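Side-chain contacts in nucleoside phosphorylase, putative (Trypanosoma brucei, PDB 3BJE), which acts as a homodimeric uridine phosphorylase, using phosphate to split uridine into uracil and ribose 1-phosphate: residues D56-Y61 with V88-T93; L110-M115 with R121-D126; V163-I168 with G284-T289; S218-C223 with Q237-G242. All blocks are in the same frame, centred on the assembly; numbering follows the deposited sequence.

Contact 1: residues D56-Y61 with V88-T93; sequences DVISGY and VTVIST
Ile58 and Val90 meet where the short helix 54-59 lies against strand 86-92, a helix-on-sheet contact within the alpha/beta fold of the nucleoside phosphorylases. The two side chains cross obliquely, and both set off from their backbones toward the opposing segment. Val90 puts its CG2 branch opposite its own backbone N, and this methyl takes most of the contact. Ile58 receives it in the fork between its two branches: CD1, at the end of the longer branch, lies 3.7 Å from Val90 CG2, while the shorter branch sets Ile58 CG2 3.9 Å from Val90 CB. Beta-branched residues suit both places, since each offers a broad apolar surface close to the main chain and little freedom to swing away. Val55 and Phe62 also pack on Val90, and Ile58 touches Val49 on the neighbouring parallel strand 45-49, so the pair is part of the apolar packing between helix and sheet. Ser59, nearer the surface, contributes carbon rather than its hydroxyl. With Val90 CG1 turned between its backbone N and carbonyl carbon (chi1 54°), that methyl faces Ser59 CB at 4.5 Å.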
loop_
_atom_site.group_PDB
_atom_site.type_symbol
_atom_site.label_atom_id
_atom_site.label_comp_id
_atom_site.label_asym_id
_atom_site.label_seq_id
_atom_site.Cartn_x
_atom_site.Cartn_y
_atom_site.Cartn_z
ATOM N N ASP A 56 3.272 17.416 -10.323
ATOM C CA ASP A 56 3.472 18.781 -10.827
ATOM C C ASP A 56 4.830 18.992 -11.472
ATOM O O ASP A 56 4.960 19.775 -12.418
ATOM C CB ASP A 56 3.264 19.793 -9.709
ATOM C CG ASP A 56 1.805 19.955 -9.347
ATOM O OD1 ASP A 56 0.949 19.431 -10.087
ATOM O OD2 ASP A 56 1.515 20.619 -8.343
ATOM N N VAL A 57 5.840 18.284 -10.979
ATOM C CA VAL A 57 7.168 18.369 -11.558
ATOM C C VAL A 57 7.128 17.819 -12.989
ATOM O O VAL A 57 7.650 18.436 -13.927
ATOM C CB VAL A 57 8.232 17.613 -10.717
ATOM C CG1 VAL A 57 9.623 17.922 -11.256
ATOM C CG2 VAL A 57 8.125 17.978 -9.232
ATOM N N ILE A 58 6.483 16.672 -13.160
ATOM C CA ILE A 58 6.368 16.039 -14.463
ATOM C C ILE A 58 5.486 16.853 -15.415
ATOM O O ILE A 58 5.840 17.057 -16.566
ATOM C CB ILE A 58 5.844 14.593 -14.345
ATOM C CG1 ILE A 58 6.913 13.740 -13.670
ATOM C CG2 ILE A 58 5.506 14.023 -15.715
ATOM C CD1 ILE A 58 6.468 12.310 -13.368
ATOM N N SER A 59 4.346 17.328 -14.948
ATOM C CA SER A 59 3.414 18.009 -15.862
ATOM C C SER A 59 4.003 19.317 -16.359
ATOM O O SER A 59 3.607 19.812 -17.416
ATOM C CB SER A 59 2.047 18.243 -15.224
ATOM O OG SER A 59 2.115 19.181 -14.181
ATOM N N GLY A 60 4.960 19.861 -15.614
ATOM C CA GLY A 60 5.685 21.055 -16.045
ATOM C C GLY A 60 6.481 20.841 -17.320
ATOM O O GLY A 60 6.826 21.800 -17.999
ATOM N N TYR A 61 6.778 19.584 -17.641
ATOM C CA TYR A 61 7.491 19.228 -18.872
ATOM C C TYR A 61 6.555 18.976 -20.050
ATOM O O TYR A 61 7.015 18.812 -21.173
ATOM C CB TYR A 61 8.370 17.984 -18.653
ATOM C CG TYR A 61 9.566 18.252 -17.780
ATOM C CD1 TYR A 61 9.477 18.146 -16.406
ATOM C CD2 TYR A 61 10.789 18.627 -18.333
ATOM C CE1 TYR A 61 10.567 18.401 -15.588
ATOM C CE2 TYR A 61 11.896 18.884 -17.524
ATOM C CZ TYR A 61 11.776 18.767 -16.151
ATOM O OH TYR A 61 12.863 19.025 -15.341
ATOM N N VAL A 88 -0.175 12.408 -23.072
ATOM C CA VAL A 88 0.388 11.690 -21.928
ATOM C C VAL A 88 -0.381 12.081 -20.669
ATOM O O VAL A 88 -0.847 13.220 -20.536
ATOM C CB VAL A 88 1.895 11.981 -21.743
ATOM C CG1 VAL A 88 2.445 11.249 -20.494
ATOM C CG2 VAL A 88 2.681 11.575 -22.985
ATOM N N THR A 89 -0.536 11.114 -19.771
ATOM C CA THR A 89 -1.131 11.347 -18.446
ATOM C C THR A 89 -0.107 10.930 -17.381
ATOM O O THR A 89 0.502 9.869 -17.496
ATOM C CB THR A 89 -2.421 10.511 -18.233
ATOM O OG1 THR A 89 -3.395 10.887 -19.205
ATOM C CG2 THR A 89 -3.015 10.717 -16.824
ATOM N N VAL A 90 0.099 11.788 -16.381
ATOM C CA VAL A 90 0.916 11.410 -15.205
ATOM C C VAL A 90 -0.072 11.178 -14.062
ATOM O O VAL A 90 -0.999 11.977 -13.884
ATOM C CB VAL A 90 2.008 12.455 -14.835
ATOM C CG1 VAL A 90 1.436 13.855 -14.637
ATOM C CG2 VAL A 90 2.808 11.991 -13.592
ATOM N N ILE A 91 0.109 10.059 -13.353
ATOM C CA ILE A 91 -0.728 9.655 -12.233
ATOM C C ILE A 91 0.155 9.312 -11.037
ATOM O O ILE A 91 1.117 8.529 -11.184
ATOM C CB ILE A 91 -1.568 8.390 -12.556
ATOM C CG1 ILE A 91 -2.525 8.674 -13.712
ATOM C CG2 ILE A 91 -2.328 7.912 -11.320
ATOM C CD1 ILE A 91 -3.283 7.446 -14.213
ATOM N N SER A 92 -0.156 9.884 -9.875
ATOM C CA SER A 92 0.435 9.404 -8.646
ATOM C C SER A 92 -0.408 8.275 -8.070
ATOM O O SER A 92 -1.626 8.380 -8.001
ATOM C CB SER A 92 0.607 10.511 -7.597
ATOM O OG SER A 92 -0.621 11.097 -7.188
ATOM N N THR A 93 0.279 7.219 -7.650
ATOM C CA THR A 93 -0.382 6.042 -7.139
ATOM C C THR A 93 -0.338 5.935 -5.630
ATOM O O THR A 93 -1.078 5.148 -5.052
ATOM C CB THR A 93 0.283 4.792 -7.719
ATOM O OG1 THR A 93 1.640 4.720 -7.276
ATOM C CG2 THR A 93 0.267 4.807 -9.256
#

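Contact 2: residues L110-M115 with R121-D126; sequences LKEYDM and RHRKGD
Arg121 lies along the end of helix 97-112, touching Glu112, Lys111 and Asp114 in turn. Its CB passes the carbonyl of Glu112, and CG comes closer, 3.4 Å from Glu112 O. The chain runs extended from CG to NE, which carries CD to the next carbonyl back along the helix, 3.4 Å from Lys111 O. NE then donates to Lys111 O at 3.1 Å, a bent bond (135° at the hydrogen). Both terminal nitrogens meet water: NH2 donates to a water that also joins Leu110 O and Tyr113 O, and NH1 donates to another. Asp114 stacks over one face, its carboxylate plane 21° from the guanidinium plane. Asp114 OD2 stays 4.0 Å from Arg121 NH1, a long salt bridge of charges only; its closer partner is Arg117.

A long flexible cation fits here because the last carbonyls of a helix lack amide partners. The main chain does likewise, with Arg121 N bonded to Glu112 O at 2.8 Å just beyond the hairpin of strands 113-114 and 119-120.

Glu112 offers both oxygens to Arg123, which grips them side-on: NE to OE1 at 2.9 Å, and NH2 to OE2 at 2.8 Å on the syn lone pair. Carboxylate and guanidinium are nearly coplanar, 26° apart. Tyr307 also binds Glu112 OE2, and Leu305 O takes a bond from Arg123 NH2. Arg260 of the second subunit packs on this pair and bonds to Arg121 O.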
loop_
_atom_site.group_PDB
_atom_site.type_symbol
_atom_site.label_atom_id
_atom_site.label_comp_id
_atom_site.label_asym_id
_atom_site.label_seq_id
_atom_site.Cartn_x
_atom_site.Cartn_y
_atom_site.Cartn_z
ATOM N N LEU A 110 -11.654 2.515 -17.067
ATOM C CA LEU A 110 -11.730 3.741 -17.860
ATOM C C LEU A 110 -11.470 3.513 -19.355
ATOM O O LEU A 110 -12.092 4.163 -20.216
ATOM C CB LEU A 110 -10.793 4.798 -17.304
ATOM C CG LEU A 110 -11.206 5.358 -15.941
ATOM C CD1 LEU A 110 -10.098 6.241 -15.402
ATOM C CD2 LEU A 110 -12.498 6.152 -16.022
ATOM N N LYS A 111 -10.563 2.594 -19.669
ATOM C CA LYS A 111 -10.226 2.328 -21.064
ATOM C C LYS A 111 -11.150 1.338 -21.748
ATOM O O LYS A 111 -11.382 1.443 -22.956
ATOM C CB LYS A 111 -8.783 1.871 -21.174
ATOM C CG LYS A 111 -7.818 3.036 -20.977
ATOM C CD LYS A 111 -7.752 3.948 -22.219
ATOM C CE LYS A 111 -7.075 5.274 -21.910
ATOM N NZ LYS A 111 -7.053 6.196 -23.078
ATOM N N GLU A 112 -11.662 0.359 -21.007
ATOM C CA GLU A 112 -12.363 -0.763 -21.648
ATOM C C GLU A 112 -13.819 -0.972 -21.220
ATOM O O GLU A 112 -14.522 -1.797 -21.821
ATOM C CB GLU A 112 -11.558 -2.044 -21.484
ATOM C CG GLU A 112 -10.215 -1.997 -22.173
ATOM C CD GLU A 112 -9.529 -3.344 -22.216
ATOM O OE1 GLU A 112 -10.148 -4.317 -22.728
ATOM O OE2 GLU A 112 -8.357 -3.424 -21.784
ATOM N N TYR A 113 -14.296 -0.234 -20.214
ATOM C CA TYR A 113 -15.727 -0.248 -19.913
ATOM C C TYR A 113 -16.376 0.961 -20.576
ATOM O O TYR A 113 -16.057 2.110 -20.251
ATOM C CB TYR A 113 -16.019 -0.274 -18.407
ATOM C CG TYR A 113 -17.496 -0.454 -18.124
ATOM C CD1 TYR A 113 -18.125 -1.662 -18.379
ATOM C CD2 TYR A 113 -18.273 0.601 -17.646
ATOM C CE1 TYR A 113 -19.474 -1.831 -18.138
ATOM C CE2 TYR A 113 -19.637 0.439 -17.403
ATOM C CZ TYR A 113 -20.221 -0.779 -17.656
ATOM O OH TYR A 113 -21.569 -0.952 -17.429
ATOM N N ASP A 114 -17.245 0.686 -21.544
ATOM C CA ASP A 114 -17.977 1.729 -22.239
ATOM C C ASP A 114 -19.186 2.128 -21.393
ATOM O O ASP A 114 -20.203 1.423 -21.364
ATOM C CB ASP A 114 -18.387 1.228 -23.627
ATOM C CG ASP A 114 -19.068 2.282 -24.451
ATOM O OD1 ASP A 114 -19.515 3.299 -23.884
ATOM O OD2 ASP A 114 -19.167 2.078 -25.675
ATOM N N MET A 115 -19.038 3.239 -20.670
ATOM C CA MET A 115 -20.056 3.676 -19.726
ATOM C C MET A 115 -21.323 4.100 -20.456
ATOM O O MET A 115 -22.430 3.893 -19.955
ATOM C CB MET A 115 -19.525 4.814 -18.848
ATOM C CG MET A 115 -18.563 4.319 -17.793
ATOM S SD MET A 115 -17.662 5.643 -16.971
ATOM C CE MET A 115 -16.228 4.739 -16.352
ATOM N N ARG A 121 -15.668 -3.340 -23.794
ATOM C CA ARG A 121 -15.290 -3.306 -25.191
ATOM C C ARG A 121 -14.812 -4.670 -25.650
ATOM O O ARG A 121 -14.232 -5.423 -24.871
ATOM C CB ARG A 121 -14.174 -2.278 -25.385
ATOM C CG ARG A 121 -14.594 -0.838 -25.073
ATOM C CD ARG A 121 -13.464 0.158 -25.315
ATOM N NE ARG A 121 -13.829 1.462 -24.777
ATOM C CZ ARG A 121 -14.688 2.307 -25.342
ATOM N NH1 ARG A 121 -15.272 2.021 -26.501
ATOM N NH2 ARG A 121 -14.965 3.459 -24.744
ATOM N N HIS A 122 -15.049 -4.988 -26.921
ATOM C CA HIS A 122 -14.599 -6.251 -27.481
ATOM C C HIS A 122 -13.107 -6.194 -27.704
ATOM O O HIS A 122 -12.544 -5.124 -27.951
ATOM C CB HIS A 122 -15.237 -6.550 -28.842
ATOM C CG HIS A 122 -16.728 -6.525 -28.841
ATOM N ND1 HIS A 122 -17.483 -7.351 -28.043
ATOM C CD2 HIS A 122 -17.603 -5.774 -29.550
ATOM C CE1 HIS A 122 -18.765 -7.108 -28.258
ATOM N NE2 HIS A 122 -18.867 -6.160 -29.172
ATOM N N ARG A 123 -12.491 -7.369 -27.650
ATOM C CA ARG A 123 -11.117 -7.556 -28.086
ATOM C C ARG A 123 -11.097 -8.629 -29.161
ATOM O O ARG A 123 -11.976 -9.492 -29.206
ATOM C CB ARG A 123 -10.256 -8.005 -26.927
ATOM C CG ARG A 123 -10.024 -6.962 -25.874
ATOM C CD ARG A 123 -9.093 -7.538 -24.873
ATOM N NE ARG A 123 -8.698 -6.615 -23.816
ATOM C CZ ARG A 123 -7.698 -6.880 -22.981
ATOM N NH1 ARG A 123 -6.974 -7.985 -23.129
ATOM N NH2 ARG A 123 -7.380 -6.016 -22.037
ATOM N N LYS A 124 -10.088 -8.577 -30.021
ATOM C CA LYS A 124 -9.950 -9.569 -31.085
ATOM C C LYS A 124 -9.859 -10.966 -30.478
ATOM O O LYS A 124 -9.147 -11.183 -29.500
ATOM C CB LYS A 124 -8.731 -9.266 -31.957
ATOM C CG LYS A 124 -8.927 -8.034 -32.834
ATOM C CD LYS A 124 -7.953 -7.989 -34.002
ATOM C CE LYS A 124 -8.250 -6.802 -34.918
ATOM N NZ LYS A 124 -7.396 -6.789 -36.142
ATOM N N GLY A 125 -10.619 -11.900 -31.039
ATOM C CA GLY A 125 -10.663 -13.268 -30.524
ATOM C C GLY A 125 -11.802 -13.565 -29.560
ATOM O O GLY A 125 -12.057 -14.727 -29.254
ATOM N N ASP A 126 -12.490 -12.539 -29.069
ATOM C CA ASP A 126 -13.696 -12.768 -28.270
ATOM C C ASP A 126 -14.687 -13.622 -29.048
ATOM O O ASP A 126 -14.979 -13.330 -30.204
ATOM C CB ASP A 126 -14.370 -11.453 -27.883
ATOM C CG ASP A 126 -13.604 -10.692 -26.825
ATOM O OD1 ASP A 126 -12.625 -11.237 -26.274
ATOM O OD2 ASP A 126 -13.980 -9.542 -26.554
HETATM O O HOH W 1 -14.104 3.097 -21.954
HETATM O O HOH W 2 -12.714 -5.404 -22.614
HETATM O O HOH W 3 -17.162 4.443 -27.088
#

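Contact 3: residues V163-I168 with G284-T289; sequences VTRHAI and GVEVVT
Hydrogen bonds from His166 to the carboxylate of Glu286 form the centre of this contact. His166 ND1 donates to Glu286 OE2 at 3.0 Å, with OE2 almost exactly in the ring plane but ND1 34° out of the carboxylate plane. A weak, more bent bond from His166 ND1 reaches Glu286 OE1 at 2.9 Å, so the imidazole edge addresses both oxygens. The backbone joins in: His166 N lies 3.3 Å from Glu286 OE2 and uses its syn lone pair. With Thr243 OG1 as a further partner, OE2 is held by side-chain and main-chain groups together, which suits a buried carboxylate. Glu286 gets there by an extended chain, its CG anti to the backbone N (chi1 -168°).

This reach spans a strand. Strands 161-169 and 284-292 both pair in parallel with 239-246, which runs between them, and Glu286 OE2 packs on the main chain of Gly242, where no side chain blocks the way. At 165-166 strand 161-169 turns a corner, and at this corner both the amide and the ring of His166 face the same acid.

The ionic component is less certain, because Arg165 adopts two conformations. In one, NH1 lies 3.0 Å from Glu286 OE1, approaching from above the carboxylate plane. Such a neighbour would probably stabilise the negative charge.

Apolar contact is confined to the far end, where Ile168 CD1 meets Val288 CG2 at 4.1 Å, the two side chains at about a right angle. Ile191 and Val195 of helix 186-198 also cover Ile168.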
loop_
_atom_site.group_PDB
_atom_site.type_symbol
_atom_site.label_atom_id
_atom_site.label_comp_id
_atom_site.label_asym_id
_atom_site.label_seq_id
_atom_site.Cartn_x
_atom_site.Cartn_y
_atom_site.Cartn_z
ATOM N N VAL A 163 16.626 0.419 -14.445
ATOM C CA VAL A 163 15.574 0.095 -15.391
ATOM C C VAL A 163 15.212 -1.372 -15.214
ATOM O O VAL A 163 16.089 -2.228 -15.216
ATOM C CB VAL A 163 16.067 0.353 -16.834
ATOM C CG1 VAL A 163 14.961 0.065 -17.855
ATOM C CG2 VAL A 163 16.560 1.772 -16.957
ATOM N N THR A 164 13.919 -1.649 -15.043
ATOM C CA THR A 164 13.439 -3.002 -14.796
ATOM C C THR A 164 13.394 -3.831 -16.070
ATOM O O THR A 164 12.870 -3.357 -17.087
ATOM C CB THR A 164 12.004 -2.970 -14.225
ATOM O OG1 THR A 164 12.013 -2.267 -12.975
ATOM C CG2 THR A 164 11.443 -4.394 -14.023
ATOM N N ARG A 165 14.011 -5.020 -16.033
ATOM C CA ARG A 165 13.720 -6.062 -17.010
ATOM C C ARG A 165 12.798 -7.063 -16.313
ATOM O O ARG A 165 11.603 -6.961 -16.440
ATOM C CB ARG A 165 14.981 -6.715 -17.585
ATOM C CG ARG A 165 14.654 -7.600 -18.770
ATOM C CD ARG A 165 15.861 -8.290 -19.366
ATOM N NE ARG A 165 16.799 -7.404 -20.064
ATOM C CZ ARG A 165 18.052 -7.150 -19.667
ATOM N NH1 ARG A 165 18.543 -7.671 -18.551
ATOM N NH2 ARG A 165 18.829 -6.354 -20.394
ATOM N N HIS A 166 13.339 -8.000 -15.528
ATOM C CA HIS A 166 12.492 -8.921 -14.758
ATOM C C HIS A 166 12.167 -8.335 -13.396
ATOM O O HIS A 166 12.800 -7.384 -12.949
ATOM C CB HIS A 166 13.182 -10.286 -14.608
ATOM C CG HIS A 166 13.447 -10.961 -15.920
ATOM N ND1 HIS A 166 14.641 -10.824 -16.592
ATOM C CD2 HIS A 166 12.665 -11.750 -16.700
ATOM C CE1 HIS A 166 14.590 -11.507 -17.725
ATOM N NE2 HIS A 166 13.407 -12.092 -17.810
ATOM N N ALA A 167 11.140 -8.893 -12.766
ATOM C CA ALA A 167 10.707 -8.460 -11.446
ATOM C C ALA A 167 10.475 -9.669 -10.545
ATOM O O ALA A 167 9.987 -10.700 -10.989
ATOM C CB ALA A 167 9.418 -7.682 -11.556
ATOM N N ILE A 168 10.829 -9.509 -9.272
ATOM C CA ILE A 168 10.472 -10.451 -8.218
ATOM C C ILE A 168 9.421 -9.807 -7.338
ATOM O O ILE A 168 9.644 -8.724 -6.794
ATOM C CB ILE A 168 11.672 -10.798 -7.340
ATOM C CG1 ILE A 168 12.796 -11.433 -8.170
ATOM C CG2 ILE A 168 11.258 -11.759 -6.202
ATOM C CD1 ILE A 168 14.179 -11.208 -7.574
ATOM N N GLY A 284 21.585 -13.728 -21.325
ATOM C CA GLY A 284 22.745 -13.360 -20.522
ATOM C C GLY A 284 22.473 -13.323 -19.033
ATOM O O GLY A 284 21.389 -13.682 -18.573
ATOM N N VAL A 285 23.475 -12.876 -18.285
ATOM C CA VAL A 285 23.408 -12.836 -16.829
ATOM C C VAL A 285 22.677 -11.581 -16.384
ATOM O O VAL A 285 22.904 -10.492 -16.914
ATOM C CB VAL A 285 24.818 -12.895 -16.192
ATOM C CG1 VAL A 285 24.735 -12.857 -14.666
ATOM C CG2 VAL A 285 25.535 -14.151 -16.646
ATOM N N GLU A 286 21.782 -11.757 -15.418
ATOM C CA GLU A 286 21.035 -10.656 -14.835
ATOM C C GLU A 286 21.193 -10.676 -13.319
ATOM O O GLU A 286 21.323 -11.744 -12.718
ATOM C CB GLU A 286 19.552 -10.765 -15.186
ATOM C CG GLU A 286 18.740 -9.515 -14.866
ATOM C CD GLU A 286 17.423 -9.460 -15.619
ATOM O OE1 GLU A 286 17.418 -9.895 -16.799
ATOM O OE2 GLU A 286 16.425 -8.953 -15.059
ATOM N N VAL A 287 21.207 -9.494 -12.709
ATOM C CA VAL A 287 21.320 -9.388 -11.246
ATOM C C VAL A 287 20.192 -8.533 -10.697
ATOM O O VAL A 287 19.457 -7.884 -11.450
ATOM C CB VAL A 287 22.670 -8.780 -10.795
ATOM C CG1 VAL A 287 23.849 -9.563 -11.394
ATOM C CG2 VAL A 287 22.766 -7.305 -11.180
ATOM N N VAL A 288 20.015 -8.568 -9.378
ATOM C CA VAL A 288 19.009 -7.713 -8.736
ATOM C C VAL A 288 19.578 -6.307 -8.599
ATOM O O VAL A 288 20.459 -6.057 -7.779
ATOM C CB VAL A 288 18.575 -8.242 -7.356
ATOM C CG1 VAL A 288 17.538 -7.312 -6.707
ATOM C CG2 VAL A 288 18.021 -9.659 -7.457
ATOM N N THR A 289 19.071 -5.392 -9.426
ATOM C CA THR A 289 19.565 -4.028 -9.466
ATOM C C THR A 289 18.890 -3.093 -8.474
ATOM O O THR A 289 19.453 -2.081 -8.086
ATOM C CB THR A 289 19.397 -3.421 -10.883
ATOM O OG1 THR A 289 18.089 -3.721 -11.378
ATOM C CG2 THR A 289 20.493 -3.953 -11.837
#

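Contact 4: residues S218-C223 with Q237-G242; sequences SICAAC and QQYVIG
Tyr239 turns its ring toward Cys220 and Cys223 with a chi1 of 73°, which holds CG between the backbone N and the carbonyl carbon and lifts the ring off the strand toward the helix. The sulfur lies anti to the carbonyl carbon in both cysteines, yet their places one helical turn apart make them meet the ring differently. Cys223 sits over a face: its CB is 3.4 Å from Tyr239 CD2 and 3.8 Å from the ring centroid, a CH-pi contact, and its SG rides above the same ring in a sulfur-aromatic contact. Cys220 comes obliquely, with SG 4.0 Å from Tyr239 CE1. The same sulfur presses closely on Ile241, with Cys220 SG 3.3 Å from Ile241 CD1. Cysteine suits both places: it is small enough to let the ring lie close to the helix, and its polarisable sulfur packs well against an aromatic face. The phenol OH reaches past them to a hydrogen bond with Asp224.

Residues 218-223 of helix 213-228 run nearly antiparallel to 239-242 of strand 239-246, their axes 10.0 Å apart at closest and 162° between their directions. Ile219 and Cys223 also pack on strand 161-169, the parallel neighbour of 239-246, while Ala222 and Cys223 face helix 329-348.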
loop_
_atom_site.group_PDB
_atom_site.type_symbol
_atom_site.label_atom_id
_atom_site.label_comp_id
_atom_site.label_asym_id
_atom_site.label_seq_id
_atom_site.Cartn_x
_atom_site.Cartn_y
_atom_site.Cartn_z
ATOM N N SER A 218 12.803 1.019 -25.105
ATOM C CA SER A 218 12.525 2.446 -25.265
ATOM C C SER A 218 13.214 3.290 -24.189
ATOM O O SER A 218 13.833 4.315 -24.497
ATOM C CB SER A 218 11.016 2.703 -25.256
ATOM O OG SER A 218 10.385 2.117 -26.383
ATOM N N ILE A 219 13.120 2.854 -22.935
ATOM C CA ILE A 219 13.785 3.548 -21.824
ATOM C C ILE A 219 15.314 3.630 -22.040
ATOM O O ILE A 219 15.906 4.713 -21.958
ATOM C CB ILE A 219 13.461 2.909 -20.468
ATOM C CG1 ILE A 219 11.969 3.073 -20.143
ATOM C CG2 ILE A 219 14.308 3.563 -19.372
ATOM C CD1 ILE A 219 11.460 2.174 -19.000
ATOM N N CYS A 220 15.924 2.493 -22.363
ATOM C CA CYS A 220 17.374 2.431 -22.577
ATOM C C CYS A 220 17.819 3.312 -23.731
ATOM O O CYS A 220 18.820 4.029 -23.624
ATOM C CB CYS A 220 17.822 0.990 -22.820
ATOM S SG CYS A 220 17.576 -0.045 -21.367
ATOM N N ALA A 221 17.083 3.247 -24.837
ATOM C CA ALA A 221 17.354 4.106 -25.978
ATOM C C ALA A 221 17.260 5.579 -25.594
ATOM O O ALA A 221 18.072 6.388 -26.035
ATOM C CB ALA A 221 16.418 3.782 -27.129
ATOM N N ALA A 222 16.276 5.929 -24.771
ATOM C CA ALA A 222 16.122 7.311 -24.331
ATOM C C ALA A 222 17.296 7.755 -23.446
ATOM O O ALA A 222 17.754 8.893 -23.550
ATOM C CB ALA A 222 14.785 7.516 -23.628
ATOM N N CYS A 223 17.786 6.852 -22.595
ATOM C CA CYS A 223 18.970 7.131 -21.772
ATOM C C CYS A 223 20.180 7.391 -22.646
ATOM O O CYS A 223 20.900 8.370 -22.452
ATOM C CB CYS A 223 19.295 5.961 -20.851
ATOM S SG CYS A 223 18.118 5.743 -19.491
ATOM N N GLN A 237 23.387 10.949 -17.370
ATOM C CA GLN A 237 22.565 10.101 -16.506
ATOM C C GLN A 237 23.021 8.669 -16.646
ATOM O O GLN A 237 22.948 8.099 -17.729
ATOM C CB GLN A 237 21.070 10.198 -16.848
ATOM C CG GLN A 237 20.162 9.358 -15.941
ATOM C CD GLN A 237 20.284 9.740 -14.478
ATOM O OE1 GLN A 237 20.151 10.917 -14.123
ATOM N NE2 GLN A 237 20.525 8.747 -13.614
ATOM N N GLN A 238 23.517 8.096 -15.553
ATOM C CA GLN A 238 23.921 6.704 -15.545
ATOM C C GLN A 238 22.671 5.844 -15.372
ATOM O O GLN A 238 21.724 6.245 -14.695
ATOM C CB GLN A 238 24.932 6.435 -14.425
ATOM C CG GLN A 238 26.270 7.168 -14.626
ATOM C CD GLN A 238 27.273 6.935 -13.495
ATOM O OE1 GLN A 238 26.983 7.191 -12.321
ATOM N NE2 GLN A 238 28.469 6.461 -13.849
ATOM N N TYR A 239 22.683 4.676 -16.005
ATOM C CA TYR A 239 21.615 3.704 -15.847
ATOM C C TYR A 239 22.127 2.272 -15.831
ATOM O O TYR A 239 23.243 1.982 -16.284
ATOM C CB TYR A 239 20.545 3.874 -16.929
ATOM C CG TYR A 239 20.939 3.423 -18.313
ATOM C CD1 TYR A 239 20.523 2.188 -18.816
ATOM C CD2 TYR A 239 21.691 4.238 -19.129
ATOM C CE1 TYR A 239 20.871 1.778 -20.105
ATOM C CE2 TYR A 239 22.055 3.839 -20.421
ATOM C CZ TYR A 239 21.638 2.610 -20.903
ATOM O OH TYR A 239 21.988 2.223 -22.184
ATOM N N VAL A 240 21.285 1.402 -15.284
ATOM C CA VAL A 240 21.525 -0.031 -15.211
ATOM C C VAL A 240 20.221 -0.759 -15.545
ATOM O O VAL A 240 19.139 -0.197 -15.380
ATOM C CB VAL A 240 22.031 -0.454 -13.797
ATOM C CG1 VAL A 240 23.370 0.212 -13.482
ATOM C CG2 VAL A 240 21.013 -0.135 -12.697
ATOM N N ILE A 241 20.328 -1.994 -16.026
ATOM C CA ILE A 241 19.158 -2.818 -16.321
ATOM C C ILE A 241 19.274 -4.132 -15.580
ATOM O O ILE A 241 20.330 -4.764 -15.603
ATOM C CB ILE A 241 19.019 -3.184 -17.811
ATOM C CG1 ILE A 241 19.213 -1.960 -18.707
ATOM C CG2 ILE A 241 17.651 -3.853 -18.050
ATOM C CD1 ILE A 241 19.593 -2.315 -20.122
ATOM N N GLY A 242 18.177 -4.567 -14.972
ATOM C CA GLY A 242 18.209 -5.819 -14.238
ATOM C C GLY A 242 16.910 -6.117 -13.541
ATOM O O GLY A 242 15.863 -5.566 -13.879
#

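How the contacts relate
Along the chain contact 1 closes first, then contact 2; contact 4 lies nested within the loop that contact 3 closes. Contacts 3 and 4 are neighbours, centres 13 Å apart, and share backbone pairing: Val163 N to Val240 O and Arg165 N to Gly242 O are probable hydrogen bonds between strands 161-169 and 239-246. Contact 1 lies across the chain's centre from contact 3, their centres about 26 Å apart, on strand 86-92. Helix 97-112 follows that strand and leads to contact 2, whose centre is about 33 Å from those of contacts 3 and 4. Three contacts thus involve the strand framework of the phosphorylase fold, whereas contact 2 lies at the subunit interface.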